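Local coordinates for fatty acid metabolism regulator protein (Bacillus subtilis, PDB 1VI0) that represses genes for fatty acid transport and beta-oxidation as a DNA-binding homodimer, its DNA binding being inhibited by long-chain fatty acyl-CoA, at residues A[87-92]-A[180-185]; A[25-30]-A[110-115]; A[131-136]-A[149-154]; A[11-16]-A[43-48]. One frame throughout, in Å; residues are numbered along the deposited sequence.

Interaction 1 of 4, residues A[87-92]-A[180-185]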
# COMPACT_ATOMS: atom_id res chain seq x y z
N LEU A 87 -17.00 -12.45 0.87
CA LEU A 87 -17.39 -12.10 -0.49
C LEU A 87 -16.50 -10.97 -1.02
O LEU A 87 -15.96 -11.09 -2.14
CB LEU A 87 -18.86 -11.78 -0.55
CG LEU A 87 -19.49 -11.98 -1.96
CD1 LEU A 87 -18.95 -13.26 -2.59
CD2 LEU A 87 -21.00 -12.08 -1.79
N VAL A 88 -16.33 -9.93 -0.20
CA VAL A 88 -15.45 -8.85 -0.61
C VAL A 88 -14.06 -9.37 -0.93
O VAL A 88 -13.56 -9.01 -2.00
CB VAL A 88 -15.31 -7.77 0.52
CG1 VAL A 88 -14.28 -6.78 0.09
CG2 VAL A 88 -16.69 -7.09 0.67
N ILE A 89 -13.44 -10.15 -0.06
CA ILE A 89 -12.09 -10.64 -0.33
C ILE A 89 -12.02 -11.46 -1.62
O ILE A 89 -11.16 -11.30 -2.48
CB ILE A 89 -11.50 -11.38 0.87
CG1 ILE A 89 -11.54 -10.45 2.14
CG2 ILE A 89 -10.12 -11.89 0.62
CD1 ILE A 89 -11.28 -11.19 3.40
N SER A 90 -12.93 -12.45 -1.69
CA SER A 90 -12.88 -13.33 -2.88
C SER A 90 -13.18 -12.57 -4.15
O SER A 90 -12.48 -12.79 -5.16
CB SER A 90 -13.82 -14.51 -2.63
OG SER A 90 -15.16 -14.14 -2.68
N LYS A 91 -14.09 -11.58 -4.12
CA LYS A 91 -14.40 -10.81 -5.30
C LYS A 91 -13.24 -9.87 -5.69
O LYS A 91 -12.95 -9.79 -6.89
CB LYS A 91 -15.76 -10.15 -5.26
CG LYS A 91 -16.89 -11.19 -5.09
CD LYS A 91 -17.29 -11.72 -6.46
CE LYS A 91 -17.39 -13.23 -6.48
NZ LYS A 91 -16.03 -13.87 -6.47
N HIS A 92 -12.61 -9.31 -4.70
CA HIS A 92 -11.44 -8.42 -4.96
C HIS A 92 -10.33 -9.24 -5.64
O HIS A 92 -9.79 -8.91 -6.70
CB HIS A 92 -11.02 -7.76 -3.68
CG HIS A 92 -9.91 -6.75 -3.70
ND1 HIS A 92 -9.90 -5.60 -2.92
CD2 HIS A 92 -8.75 -6.75 -4.37
CE1 HIS A 92 -8.73 -4.98 -3.11
NE2 HIS A 92 -8.01 -5.65 -4.02
N ALA A 180 -7.34 -18.56 -4.19
CA ALA A 180 -7.33 -19.69 -3.22
C ALA A 180 -6.95 -19.28 -1.83
O ALA A 180 -7.02 -20.05 -0.83
CB ALA A 180 -6.44 -20.79 -3.79
N LEU A 181 -6.34 -18.08 -1.67
CA LEU A 181 -5.94 -17.61 -0.35
C LEU A 181 -7.08 -16.82 0.34
O LEU A 181 -6.86 -16.46 1.52
CB LEU A 181 -4.72 -16.70 -0.44
CG LEU A 181 -3.48 -17.17 -1.15
CD1 LEU A 181 -2.35 -16.17 -1.25
CD2 LEU A 181 -2.99 -18.44 -0.42
N SER A 182 -8.15 -16.56 -0.37
CA SER A 182 -9.28 -15.80 0.19
C SER A 182 -9.67 -16.17 1.58
O SER A 182 -9.81 -15.34 2.54
CB SER A 182 -10.53 -15.93 -0.74
OG SER A 182 -10.24 -15.35 -1.99
N ASN A 183 -10.01 -17.49 1.80
CA ASN A 183 -10.50 -17.86 3.13
C ASN A 183 -9.49 -17.67 4.23
O ASN A 183 -9.83 -17.30 5.36
CB ASN A 183 -10.97 -19.33 3.12
CG ASN A 183 -11.72 -19.73 4.35
OD1 ASN A 183 -12.89 -19.28 4.51
ND2 ASN A 183 -11.18 -20.57 5.20
N SER A 184 -8.18 -17.92 3.99
CA SER A 184 -7.19 -17.82 5.02
C SER A 184 -6.93 -16.35 5.41
O SER A 184 -6.80 -16.05 6.57
CB SER A 184 -5.86 -18.49 4.63
OG SER A 184 -6.18 -19.90 4.53
N VAL A 185 -7.15 -15.51 4.39
CA VAL A 185 -7.00 -14.04 4.62
C VAL A 185 -8.18 -13.59 5.51
O VAL A 185 -7.95 -12.98 6.56
CB VAL A 185 -7.01 -13.30 3.30
CG1 VAL A 185 -7.02 -11.78 3.64
CG2 VAL A 185 -5.69 -13.56 2.54

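Interaction 2 of 4, residues A[25-30]-A[110-115]. With DCC (dodecyl-coa), chain C.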
# COMPACT_ATOMS: atom_id res chain seq x y z
N GLY A 25 4.24 1.61 -18.11
CA GLY A 25 4.37 2.46 -16.92
C GLY A 25 3.57 3.76 -17.28
O GLY A 25 3.56 4.12 -18.46
N TYR A 26 2.84 4.31 -16.34
CA TYR A 26 2.00 5.46 -16.56
C TYR A 26 2.77 6.64 -17.17
O TYR A 26 2.26 7.30 -18.05
CB TYR A 26 1.40 5.93 -15.23
CG TYR A 26 0.65 7.24 -15.34
CD1 TYR A 26 -0.51 7.39 -16.12
CD2 TYR A 26 1.12 8.35 -14.66
CE1 TYR A 26 -1.16 8.60 -16.18
CE2 TYR A 26 0.46 9.56 -14.69
CZ TYR A 26 -0.68 9.68 -15.44
OH TYR A 26 -1.31 10.90 -15.48
N HIS A 27 3.97 6.89 -16.68
CA HIS A 27 4.73 8.05 -17.20
C HIS A 27 5.08 7.93 -18.65
O HIS A 27 5.20 8.96 -19.36
CB HIS A 27 5.96 8.29 -16.29
CG HIS A 27 5.46 8.85 -14.97
ND1 HIS A 27 4.74 10.03 -14.94
CD2 HIS A 27 5.52 8.40 -13.71
CE1 HIS A 27 4.40 10.30 -13.69
NE2 HIS A 27 4.86 9.32 -12.92
N GLN A 28 5.18 6.72 -19.18
CA GLN A 28 5.49 6.48 -20.58
C GLN A 28 4.27 6.13 -21.41
O GLN A 28 4.40 5.66 -22.55
CB GLN A 28 6.52 5.34 -20.67
CG GLN A 28 7.67 5.53 -19.67
N SER A 29 3.07 6.31 -20.91
CA SER A 29 1.82 6.04 -21.55
C SER A 29 1.14 7.29 -22.11
O SER A 29 0.03 7.68 -21.70
CB SER A 29 0.86 5.36 -20.54
OG SER A 29 1.46 4.17 -20.06
N GLN A 30 1.70 7.89 -23.16
CA GLN A 30 1.09 9.07 -23.75
C GLN A 30 -0.14 8.75 -24.59
O GLN A 30 -0.31 7.67 -25.14
CB GLN A 30 2.11 9.87 -24.58
CG GLN A 30 1.61 11.30 -24.86
CD GLN A 30 1.18 12.00 -23.58
OE1 GLN A 30 0.08 12.56 -23.48
NE2 GLN A 30 2.06 11.95 -22.57
N LEU A 110 -1.45 3.15 -10.52
CA LEU A 110 -2.33 4.11 -9.91
C LEU A 110 -1.72 4.72 -8.66
O LEU A 110 -2.31 5.68 -8.12
CB LEU A 110 -3.66 3.43 -9.55
CG LEU A 110 -4.77 3.53 -10.58
CD1 LEU A 110 -5.89 2.52 -10.31
CD2 LEU A 110 -5.32 4.93 -10.69
N ARG A 111 -0.58 4.28 -8.17
CA ARG A 111 0.03 4.71 -6.93
C ARG A 111 0.94 5.94 -7.14
O ARG A 111 2.13 5.88 -6.82
CB ARG A 111 0.85 3.57 -6.31
CG ARG A 111 0.15 2.21 -6.31
CD ARG A 111 -0.51 1.83 -5.01
NE ARG A 111 -1.53 0.80 -5.18
CZ ARG A 111 -1.99 -0.05 -4.28
NH1 ARG A 111 -1.51 -0.04 -3.04
NH2 ARG A 111 -2.95 -0.91 -4.59
N GLN A 112 0.37 6.93 -7.79
CA GLN A 112 1.10 8.16 -8.13
C GLN A 112 1.37 8.91 -6.82
O GLN A 112 0.52 8.88 -5.93
CB GLN A 112 0.29 8.97 -9.13
CG GLN A 112 0.08 8.24 -10.47
CD GLN A 112 1.41 7.96 -11.17
OE1 GLN A 112 2.30 8.82 -11.23
NE2 GLN A 112 1.58 6.74 -11.67
N SER A 113 2.58 9.47 -6.69
CA SER A 113 2.96 10.15 -5.47
C SER A 113 2.73 11.64 -5.59
O SER A 113 2.68 12.37 -4.59
CB SER A 113 4.42 9.86 -5.10
OG SER A 113 5.26 10.37 -6.13
N ASN A 114 2.56 12.12 -6.83
CA ASN A 114 2.19 13.57 -6.88
C ASN A 114 0.92 13.65 -6.01
O ASN A 114 0.08 12.75 -6.14
CB ASN A 114 1.87 14.00 -8.29
CG ASN A 114 1.67 15.52 -8.32
OD1 ASN A 114 0.55 15.99 -8.37
ND2 ASN A 114 2.81 16.21 -8.27
N LEU A 115 0.80 14.64 -5.14
CA LEU A 115 -0.39 14.69 -4.28
C LEU A 115 -1.62 15.21 -4.91
O LEU A 115 -2.74 14.65 -4.68
CB LEU A 115 -0.05 15.36 -2.95
CG LEU A 115 0.70 14.51 -1.92
CD1 LEU A 115 0.54 15.14 -0.51
CD2 LEU A 115 0.16 13.08 -1.88
C2 DCC C . -8.05 8.61 13.60
C4 DCC C . -8.45 9.00 11.43
C5 DCC C . -8.13 7.72 11.05
C6 DCC C . -7.70 6.88 12.11
C8 DCC C . -8.70 8.72 9.28
C10 DCC C . -10.77 -2.15 -7.55
C11 DCC C . -10.76 -2.54 -9.04
C12 DCC C . -10.75 -1.35 -9.99
N9 DCC C . -8.80 9.66 10.28
N7 DCC C . -8.27 7.55 9.69
N3 DCC C . -8.45 9.50 12.68
N1 DCC C . -7.72 7.32 13.38
N6 DCC C . -7.32 5.62 11.87
C1' DCC C . -9.35 11.06 10.22
C2' DCC C . -8.88 11.87 9.00
O2' DCC C . -7.76 12.68 9.47
C3' DCC C . -10.10 12.83 8.79
O3' DCC C . -10.11 13.80 9.90
C4' DCC C . -11.27 11.81 9.05
O4' DCC C . -10.75 10.85 9.98
C5' DCC C . -11.78 11.22 7.75
O5' DCC C . -10.72 10.68 6.91
P1 DCC C . -10.81 9.24 6.22
O11 DCC C . -9.62 9.05 5.43
O12 DCC C . -11.17 8.20 7.33
O6 DCC C . -12.10 9.30 5.36
P2 DCC C . -12.01 10.17 4.12
O21 DCC C . -13.20 9.78 3.28
O22 DCC C . -11.81 11.57 4.51
O7 DCC C . -10.72 9.74 3.23
CPA DCC C . -10.88 8.57 2.31
CPB DCC C . -9.54 8.31 1.56
CP8 DCC C . -8.37 8.38 2.57
CP7 DCC C . -9.37 9.44 0.55
CP9 DCC C . -9.55 7.07 0.76
OP3 DCC C . -8.59 7.57 3.68
CP6 DCC C . -7.03 8.05 1.94
OP2 DCC C . -6.56 8.77 1.07
NP2 DCC C . -6.46 6.98 2.44
CP5 DCC C . -5.13 6.49 1.89
CP4 DCC C . -5.53 5.33 0.90
CP3 DCC C . -4.29 4.88 0.09
OP1 DCC C . -3.69 5.69 -0.61
NP1 DCC C . -3.94 3.65 0.25
CP2 DCC C . -2.78 2.99 -0.39
CP1 DCC C . -3.41 1.98 -1.30
S DCC C . -4.76 2.54 -2.37
P3 DCC C . -10.41 15.37 9.85
O31 DCC C . -9.79 15.91 8.63
O32 DCC C . -11.86 15.59 9.84
O33 DCC C . -9.77 15.86 11.12
CA1 DCC C . -3.82 3.21 -3.77
CA2 DCC C . -4.68 3.33 -5.07
OA1 DCC C . -2.64 3.46 -3.70
CA3 DCC C . -4.82 1.98 -5.81
CA4 DCC C . -6.17 1.44 -6.06
CA5 DCC C . -6.57 0.28 -5.16
CA6 DCC C . -7.40 -0.79 -5.85
CA7 DCC C . -8.85 -0.85 -5.43
CA8 DCC C . -9.52 -2.18 -5.37
CA9 DCC C . -9.74 -2.90 -6.70

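Interaction 3 of 4, residues A[131-136]-A[149-154]. With DCC (dodecyl-coa), chain C.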
# COMPACT_ATOMS: atom_id res chain seq x y z
N ILE A 131 -18.16 0.62 1.92
CA ILE A 131 -18.75 -0.74 2.02
C ILE A 131 -18.19 -1.46 3.21
O ILE A 131 -18.98 -2.04 4.03
CB ILE A 131 -18.54 -1.51 0.71
CG1 ILE A 131 -19.46 -0.93 -0.37
CG2 ILE A 131 -18.84 -3.00 0.93
CD1 ILE A 131 -19.16 -1.50 -1.74
N LEU A 132 -16.88 -1.40 3.46
CA LEU A 132 -16.23 -1.98 4.62
C LEU A 132 -16.70 -1.42 5.92
O LEU A 132 -17.15 -2.12 6.86
CB LEU A 132 -14.68 -1.89 4.60
CG LEU A 132 -14.01 -2.52 3.37
CD1 LEU A 132 -12.48 -2.27 3.40
CD2 LEU A 132 -14.27 -4.01 3.31
N ASP A 133 -16.98 -0.05 5.91
CA ASP A 133 -17.45 0.57 7.14
C ASP A 133 -18.88 0.09 7.49
O ASP A 133 -19.12 -0.17 8.70
CB ASP A 133 -17.54 2.10 6.94
CG ASP A 133 -16.19 2.77 7.02
OD1 ASP A 133 -15.13 2.10 7.00
OD2 ASP A 133 -16.13 4.04 7.10
N GLY A 134 -19.72 -0.03 6.53
CA GLY A 134 -21.13 -0.50 6.70
C GLY A 134 -21.10 -1.96 7.18
O GLY A 134 -21.89 -2.41 8.00
N ILE A 135 -20.28 -2.81 6.57
CA ILE A 135 -20.19 -4.21 7.09
C ILE A 135 -19.87 -4.22 8.56
O ILE A 135 -20.46 -4.88 9.40
CB ILE A 135 -19.15 -5.00 6.27
CG1 ILE A 135 -19.60 -5.22 4.84
CG2 ILE A 135 -18.84 -6.30 7.02
CD1 ILE A 135 -18.46 -5.70 3.92
N LEU A 136 -18.90 -3.41 9.02
CA LEU A 136 -18.44 -3.32 10.38
C LEU A 136 -19.57 -2.78 11.30
O LEU A 136 -19.79 -3.30 12.37
CB LEU A 136 -17.20 -2.43 10.46
CG LEU A 136 -15.92 -3.06 9.85
CD1 LEU A 136 -14.78 -2.06 9.73
CD2 LEU A 136 -15.58 -4.28 10.70
N LEU A 149 -13.69 -2.04 19.08
CA LEU A 149 -13.06 -1.94 17.77
C LEU A 149 -13.38 -0.58 17.13
O LEU A 149 -14.50 -0.05 17.27
CB LEU A 149 -13.56 -3.06 16.89
CG LEU A 149 -13.22 -2.95 15.40
CD1 LEU A 149 -13.12 -4.34 14.79
CD2 LEU A 149 -14.30 -2.15 14.66
N ASP A 150 -12.36 0.08 16.62
CA ASP A 150 -12.46 1.36 15.93
C ASP A 150 -12.72 1.11 14.45
O ASP A 150 -11.87 0.50 13.75
CB ASP A 150 -11.21 2.21 16.10
CG ASP A 150 -11.38 3.58 15.47
OD1 ASP A 150 -10.97 3.80 14.31
OD2 ASP A 150 -12.04 4.46 16.11
N VAL A 151 -13.83 1.56 13.91
CA VAL A 151 -14.21 1.35 12.54
C VAL A 151 -13.16 1.82 11.55
O VAL A 151 -12.86 1.09 10.60
CB VAL A 151 -15.61 1.89 12.25
CG1 VAL A 151 -15.93 1.80 10.77
CG2 VAL A 151 -16.66 1.14 13.05
N ARG A 152 -12.77 3.09 11.54
CA ARG A 152 -11.72 3.54 10.60
C ARG A 152 -10.48 2.65 10.69
O ARG A 152 -9.98 2.23 9.63
CB ARG A 152 -11.32 5.00 10.97
CG ARG A 152 -12.51 5.93 10.53
CD ARG A 152 -12.23 7.36 10.94
NE ARG A 152 -12.05 7.52 12.38
CZ ARG A 152 -11.91 8.67 13.04
NH1 ARG A 152 -11.92 9.83 12.38
NH2 ARG A 152 -11.75 8.69 14.35
N LEU A 153 -9.96 2.34 11.85
CA LEU A 153 -8.75 1.49 11.94
C LEU A 153 -9.04 0.09 11.41
O LEU A 153 -8.16 -0.45 10.70
CB LEU A 153 -8.17 1.44 13.31
CG LEU A 153 -7.41 2.62 13.89
CD1 LEU A 153 -7.05 2.26 15.34
CD2 LEU A 153 -6.12 2.83 13.06
N ALA A 154 -10.20 -0.51 11.79
CA ALA A 154 -10.51 -1.85 11.27
C ALA A 154 -10.62 -1.83 9.73
O ALA A 154 -10.24 -2.78 9.05
CB ALA A 154 -11.76 -2.42 11.90
C2 DCC C . -8.05 8.61 13.60
C4 DCC C . -8.45 9.00 11.43
C5 DCC C . -8.13 7.72 11.05
C6 DCC C . -7.70 6.88 12.11
C8 DCC C . -8.70 8.72 9.28
C10 DCC C . -10.77 -2.15 -7.55
C11 DCC C . -10.76 -2.54 -9.04
C12 DCC C . -10.75 -1.35 -9.99
N9 DCC C . -8.80 9.66 10.28
N7 DCC C . -8.27 7.55 9.69
N3 DCC C . -8.45 9.50 12.68
N1 DCC C . -7.72 7.32 13.38
N6 DCC C . -7.32 5.62 11.87
C1' DCC C . -9.35 11.06 10.22
C2' DCC C . -8.88 11.87 9.00
O2' DCC C . -7.76 12.68 9.47
C3' DCC C . -10.10 12.83 8.79
O3' DCC C . -10.11 13.80 9.90
C4' DCC C . -11.27 11.81 9.05
O4' DCC C . -10.75 10.85 9.98
C5' DCC C . -11.78 11.22 7.75
O5' DCC C . -10.72 10.68 6.91
P1 DCC C . -10.81 9.24 6.22
O11 DCC C . -9.62 9.05 5.43
O12 DCC C . -11.17 8.20 7.33
O6 DCC C . -12.10 9.30 5.36
P2 DCC C . -12.01 10.17 4.12
O21 DCC C . -13.20 9.78 3.28
O22 DCC C . -11.81 11.57 4.51
O7 DCC C . -10.72 9.74 3.23
CPA DCC C . -10.88 8.57 2.31
CPB DCC C . -9.54 8.31 1.56
CP8 DCC C . -8.37 8.38 2.57
CP7 DCC C . -9.37 9.44 0.55
CP9 DCC C . -9.55 7.07 0.76
OP3 DCC C . -8.59 7.57 3.68
CP6 DCC C . -7.03 8.05 1.94
OP2 DCC C . -6.56 8.77 1.07
NP2 DCC C . -6.46 6.98 2.44
CP5 DCC C . -5.13 6.49 1.89
CP4 DCC C . -5.53 5.33 0.90
CP3 DCC C . -4.29 4.88 0.09
OP1 DCC C . -3.69 5.69 -0.61
NP1 DCC C . -3.94 3.65 0.25
CP2 DCC C . -2.78 2.99 -0.39
CP1 DCC C . -3.41 1.98 -1.30
S DCC C . -4.76 2.54 -2.37
P3 DCC C . -10.41 15.37 9.85
O31 DCC C . -9.79 15.91 8.63
O32 DCC C . -11.86 15.59 9.84
O33 DCC C . -9.77 15.86 11.12
CA1 DCC C . -3.82 3.21 -3.77
CA2 DCC C . -4.68 3.33 -5.07
OA1 DCC C . -2.64 3.46 -3.70
CA3 DCC C . -4.82 1.98 -5.81
CA4 DCC C . -6.17 1.44 -6.06
CA5 DCC C . -6.57 0.28 -5.16
CA6 DCC C . -7.40 -0.79 -5.85
CA7 DCC C . -8.85 -0.85 -5.43
CA8 DCC C . -9.52 -2.18 -5.37
CA9 DCC C . -9.74 -2.90 -6.70

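Interaction 4 of 4, residues A[11-16]-A[43-48]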
# COMPACT_ATOMS: atom_id res chain seq x y z
N MSE A 11 -15.14 2.88 -23.58
CA MSE A 11 -14.53 1.69 -23.01
C MSE A 11 -13.43 1.08 -23.82
O MSE A 11 -12.49 0.50 -23.23
CB MSE A 11 -15.60 0.67 -22.58
CG MSE A 11 -16.53 1.26 -21.51
SE MSE A 11 -15.62 1.43 -19.83
CE MSE A 11 -14.67 -0.24 -19.83
N GLN A 12 -13.39 1.21 -25.15
CA GLN A 12 -12.29 0.70 -25.94
C GLN A 12 -10.98 1.42 -25.53
O GLN A 12 -9.89 0.86 -25.57
CB GLN A 12 -12.46 1.00 -27.43
CG GLN A 12 -13.38 0.03 -28.16
CD GLN A 12 -13.49 0.49 -29.63
OE1 GLN A 12 -12.53 0.23 -30.36
NE2 GLN A 12 -14.58 1.16 -29.93
N ILE A 13 -11.15 2.74 -25.33
CA ILE A 13 -9.99 3.53 -24.91
C ILE A 13 -9.57 3.17 -23.49
O ILE A 13 -8.37 2.99 -23.23
CB ILE A 13 -10.29 5.04 -24.99
CG1 ILE A 13 -10.33 5.45 -26.48
CG2 ILE A 13 -9.23 5.85 -24.26
CD1 ILE A 13 -11.18 6.71 -26.71
N ILE A 14 -10.55 3.08 -22.59
CA ILE A 14 -10.17 2.68 -21.21
C ILE A 14 -9.44 1.35 -21.19
O ILE A 14 -8.42 1.15 -20.54
CB ILE A 14 -11.41 2.60 -20.32
CG1 ILE A 14 -12.03 3.99 -20.14
CG2 ILE A 14 -11.05 1.99 -18.97
CD1 ILE A 14 -11.20 4.96 -19.35
N ASP A 15 -9.88 0.38 -22.00
CA ASP A 15 -9.26 -0.94 -22.05
C ASP A 15 -7.90 -0.91 -22.65
O ASP A 15 -6.93 -1.57 -22.20
CB ASP A 15 -10.21 -1.90 -22.79
CG ASP A 15 -11.35 -2.41 -21.95
OD1 ASP A 15 -11.54 -2.02 -20.79
OD2 ASP A 15 -12.13 -3.26 -22.49
N ALA A 16 -7.71 -0.07 -23.69
CA ALA A 16 -6.38 0.06 -24.28
C ALA A 16 -5.46 0.76 -23.29
O ALA A 16 -4.30 0.40 -23.15
CB ALA A 16 -6.46 0.84 -25.58
N GLY A 43 -7.24 12.58 -31.72
CA GLY A 43 -8.39 13.44 -31.54
C GLY A 43 -9.59 12.73 -30.98
O GLY A 43 -10.45 13.37 -30.34
N THR A 44 -9.74 11.42 -31.21
CA THR A 44 -10.88 10.71 -30.62
C THR A 44 -10.66 10.44 -29.13
O THR A 44 -11.66 10.43 -28.39
CB THR A 44 -11.18 9.38 -31.32
OG1 THR A 44 -11.44 9.64 -32.73
CG2 THR A 44 -12.43 8.72 -30.73
N ILE A 45 -9.44 10.40 -28.67
CA ILE A 45 -9.17 10.24 -27.23
C ILE A 45 -9.64 11.49 -26.49
O ILE A 45 -10.39 11.47 -25.53
CB ILE A 45 -7.67 10.07 -26.95
CG1 ILE A 45 -7.04 8.90 -27.68
CG2 ILE A 45 -7.45 9.93 -25.44
CD1 ILE A 45 -7.69 7.57 -27.31
N TYR A 46 -9.25 12.66 -27.03
CA TYR A 46 -9.61 13.94 -26.48
C TYR A 46 -11.08 14.25 -26.55
O TYR A 46 -11.67 14.94 -25.72
CB TYR A 46 -8.79 15.07 -27.14
CG TYR A 46 -7.34 14.99 -26.74
CD1 TYR A 46 -6.97 15.05 -25.40
CD2 TYR A 46 -6.36 14.82 -27.73
CE1 TYR A 46 -5.62 14.96 -25.07
CE2 TYR A 46 -5.03 14.72 -27.39
CZ TYR A 46 -4.68 14.81 -26.06
OH TYR A 46 -3.36 14.76 -25.73
N LEU A 47 -11.78 13.64 -27.51
CA LEU A 47 -13.24 13.81 -27.54
C LEU A 47 -13.84 13.27 -26.25
O LEU A 47 -14.83 13.78 -25.76
CB LEU A 47 -13.77 13.08 -28.77
CG LEU A 47 -15.18 13.25 -29.27
CD1 LEU A 47 -16.06 12.14 -28.72
CD2 LEU A 47 -15.79 14.61 -29.01
N TYR A 48 -13.18 12.31 -25.59
CA TYR A 48 -13.74 11.76 -24.35
C TYR A 48 -12.98 12.13 -23.10
O TYR A 48 -13.59 12.05 -21.99
CB TYR A 48 -13.77 10.21 -24.49
CG TYR A 48 -14.77 9.77 -25.55
CD1 TYR A 48 -16.13 9.84 -25.26
CD2 TYR A 48 -14.38 9.27 -26.76
CE1 TYR A 48 -17.07 9.42 -26.18
CE2 TYR A 48 -15.31 8.85 -27.70
CZ TYR A 48 -16.64 8.92 -27.40
OH TYR A 48 -17.61 8.52 -28.32

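Interaction 1 of 4, residues A[87-92]-A[180-185]
S90 and S182 bring the two helical stretches closest together, their CA atoms 5.3 Å apart. The short serine side chains permit this: S182 OG lies only 3.4 Å from S90 CA, a distance that a bulkier residue at either place could hardly keep. The hydroxyls meet carbon across the contact and look for polar partners nearby in their own parts of the chain. OG of S182 stands beside its own backbone N (chi1 -63°) and bonds to V179 O, three residues back, while OG of S90 turns back along its own helix, with the carbonyl oxygens of A86 and L87 both within reach.

Apolar contact flanks the serine pair. I89 lays its CG2 methyl 4.0 Å from S182 O, and its other branch ends at CD1, 4.3 Å from V185 CG1. Branched aliphatic residues fill this buried side without asking for polar partners.

This is close helix packing at small residues within the all-helical ligand-binding region, and H92 of the acyl-CoA pocket lies on the same helix. I162 and T161 of helix 151-171 touch I89 and V185. V88 packs on M71 of helix 52-75 and Y128 of helix 115-141. L181 and S184 meet L153 of the second subunit, tying this end of the chain to the dimer partner.

Interaction 2 of 4, residues A[25-30]-A[110-115]
Q112 alone carries the contact from its side, offering its amide to two different rings of the 25-30 loop at once. Its nitrogen approaches Y26 obliquely, with NE2 3.4 Å from CD2 of the ring and the ring and amide planes 56° apart. Its oxygen comes at a slant to the imidazole of H27, Q112 OE1 lying 3.1 Å from H27 NE2. The bend at chi2 (-62°) brings the amide round to these rings, and a hydrogen bond from Q112 NE2 to E109 O fixes which end is nitrogen. Glutamine suits the place: its arm is long enough to reach both rings while NE2 bonds back to E109 O. E109 also binds Y26 N through its carboxylate, and H27 stacks on H27 of the second subunit.

The next residue back, R111, serves the ligand. The thioester oxygen OA1 of dodecyl-CoA lies over one face of its guanidinium, 3.0 Å from R111 CD, while the N-H groups are engaged elsewhere: NE with T106 O and NH1 in a salt bridge to D163. With an alanine here, D163 would probably lose this charge partner and the thioester oxygen the group that lies against it.

Ligand contact and domain contact are thus made by adjacent residues. A small contact of one amide against two rings, next to the arginine at the thioester, is a possible path by which the ligand could affect the DNA-binding region.

Interaction 3 of 4, residues A[131-136]-A[149-154]
L136 reaches across to V151 and A154 with a single methyl. Its CG stands beside the backbone N (chi1 -71°) and the chain then runs out extended, setting CD1 3.7 Å from A154 CB and 3.8 Å from V151 O. Alanine suits the far side because its lone methyl leaves room for that tip. V151 has CG1 anti to its backbone N (chi1 174°), which places this methyl 3.9 Å from D133 OD1; the two side chains pass at a slant. That carboxylate is not left to carbon alone, for D133 OD1 forms a salt bridge with R155 NE.

Helix 151-171 starts at this contact. D150 is its N-cap: OD1 accepts from L153 N at 3.0 Å, using the lone pair turned away from OD2. From the first turn R152 reaches the ligand, its chain bent at chi3 so that N3 of the adenine lies over one face of the guanidinium. R152 NH1 gives a weak hydrogen bond, 2.9 Å and bent (126°), to the ribose O4'. A leucine in its place would probably leave O4' without this donor and the adenine without its charged cover. L153 CD2 also touches the base, 3.3 Å from N6.

Around the pair, I131 packs on helix 52-75, I135 on helix 81-97, and L132 on both helix 81-97 and helix 151-171, while L149 meets I193 of the second subunit.

Interaction 4 of 4, residues A[11-16]-A[43-48]
I13 and I45 join the first helix of the TetR-type DNA-binding domain to helix 42-48, which lies in the predicted helix-turn-helix and, as in TetR relatives, probably serves as its recognition helix. The two short segments run steeply across each other, at 107° between their directions, with their axes 10.7 Å apart. That spacing is bridged by side chains, and above all by I13.

Its path can be followed outward. CB points at the other helix, yet it is still 4.3 Å from I45 CD1. The two branches then part. CG2 comes within 3.8 Å of I45 CD1, and CG1, which stands beside the backbone N, presses closer, at 3.5 Å from the same methyl, tighter than ordinary van der Waals contact. From CG1 the chain continues nearly extended (chi2 155°), carrying CD1 along the I45 methyl, 3.6 Å from I45 CD1, and on to T44 O, 4.1 Å away. I45 answers with a bent chain (chi2 -60°), which brings its CD1 against the CG1-CD1 arm of I13.

Two isoleucines suit this place, since each offers branches at different depths and needs no polar partner inside the small domain. F49 adds to the cover of I13, while V31, V40 and I55 touch I45, so that helices 31-38 and 52-75 share the same core. At the side of this core the I13 tip also meets an aromatic residue: CD1 stops 4.1 Å from CD2 of the Y48 ring, approaching it obliquely.

Interactions 1, 2 and 3 all touch the second subunit, whereas interaction 4 lies within the DNA-binding domain of one chain, about 37 Å from interaction 3 between centres. Each contact is partly buried, but interaction 2 leans to the surface, with the exposed H27 among its touching residues; the others include none that is exposed. Interaction 4 is aliphatic, with one tight isoleucine pair and an aromatic rim, interaction 1 sets serines beside aliphatic residues, interaction 3 mixes methyls with a carboxylate, and interaction 2 is an amide among rings. Interactions 1 and 3 are joined through V88, which packs on L132 and I135. Interactions 2 and 3 touch dodecyl-CoA at its thioester and its adenosine respectively.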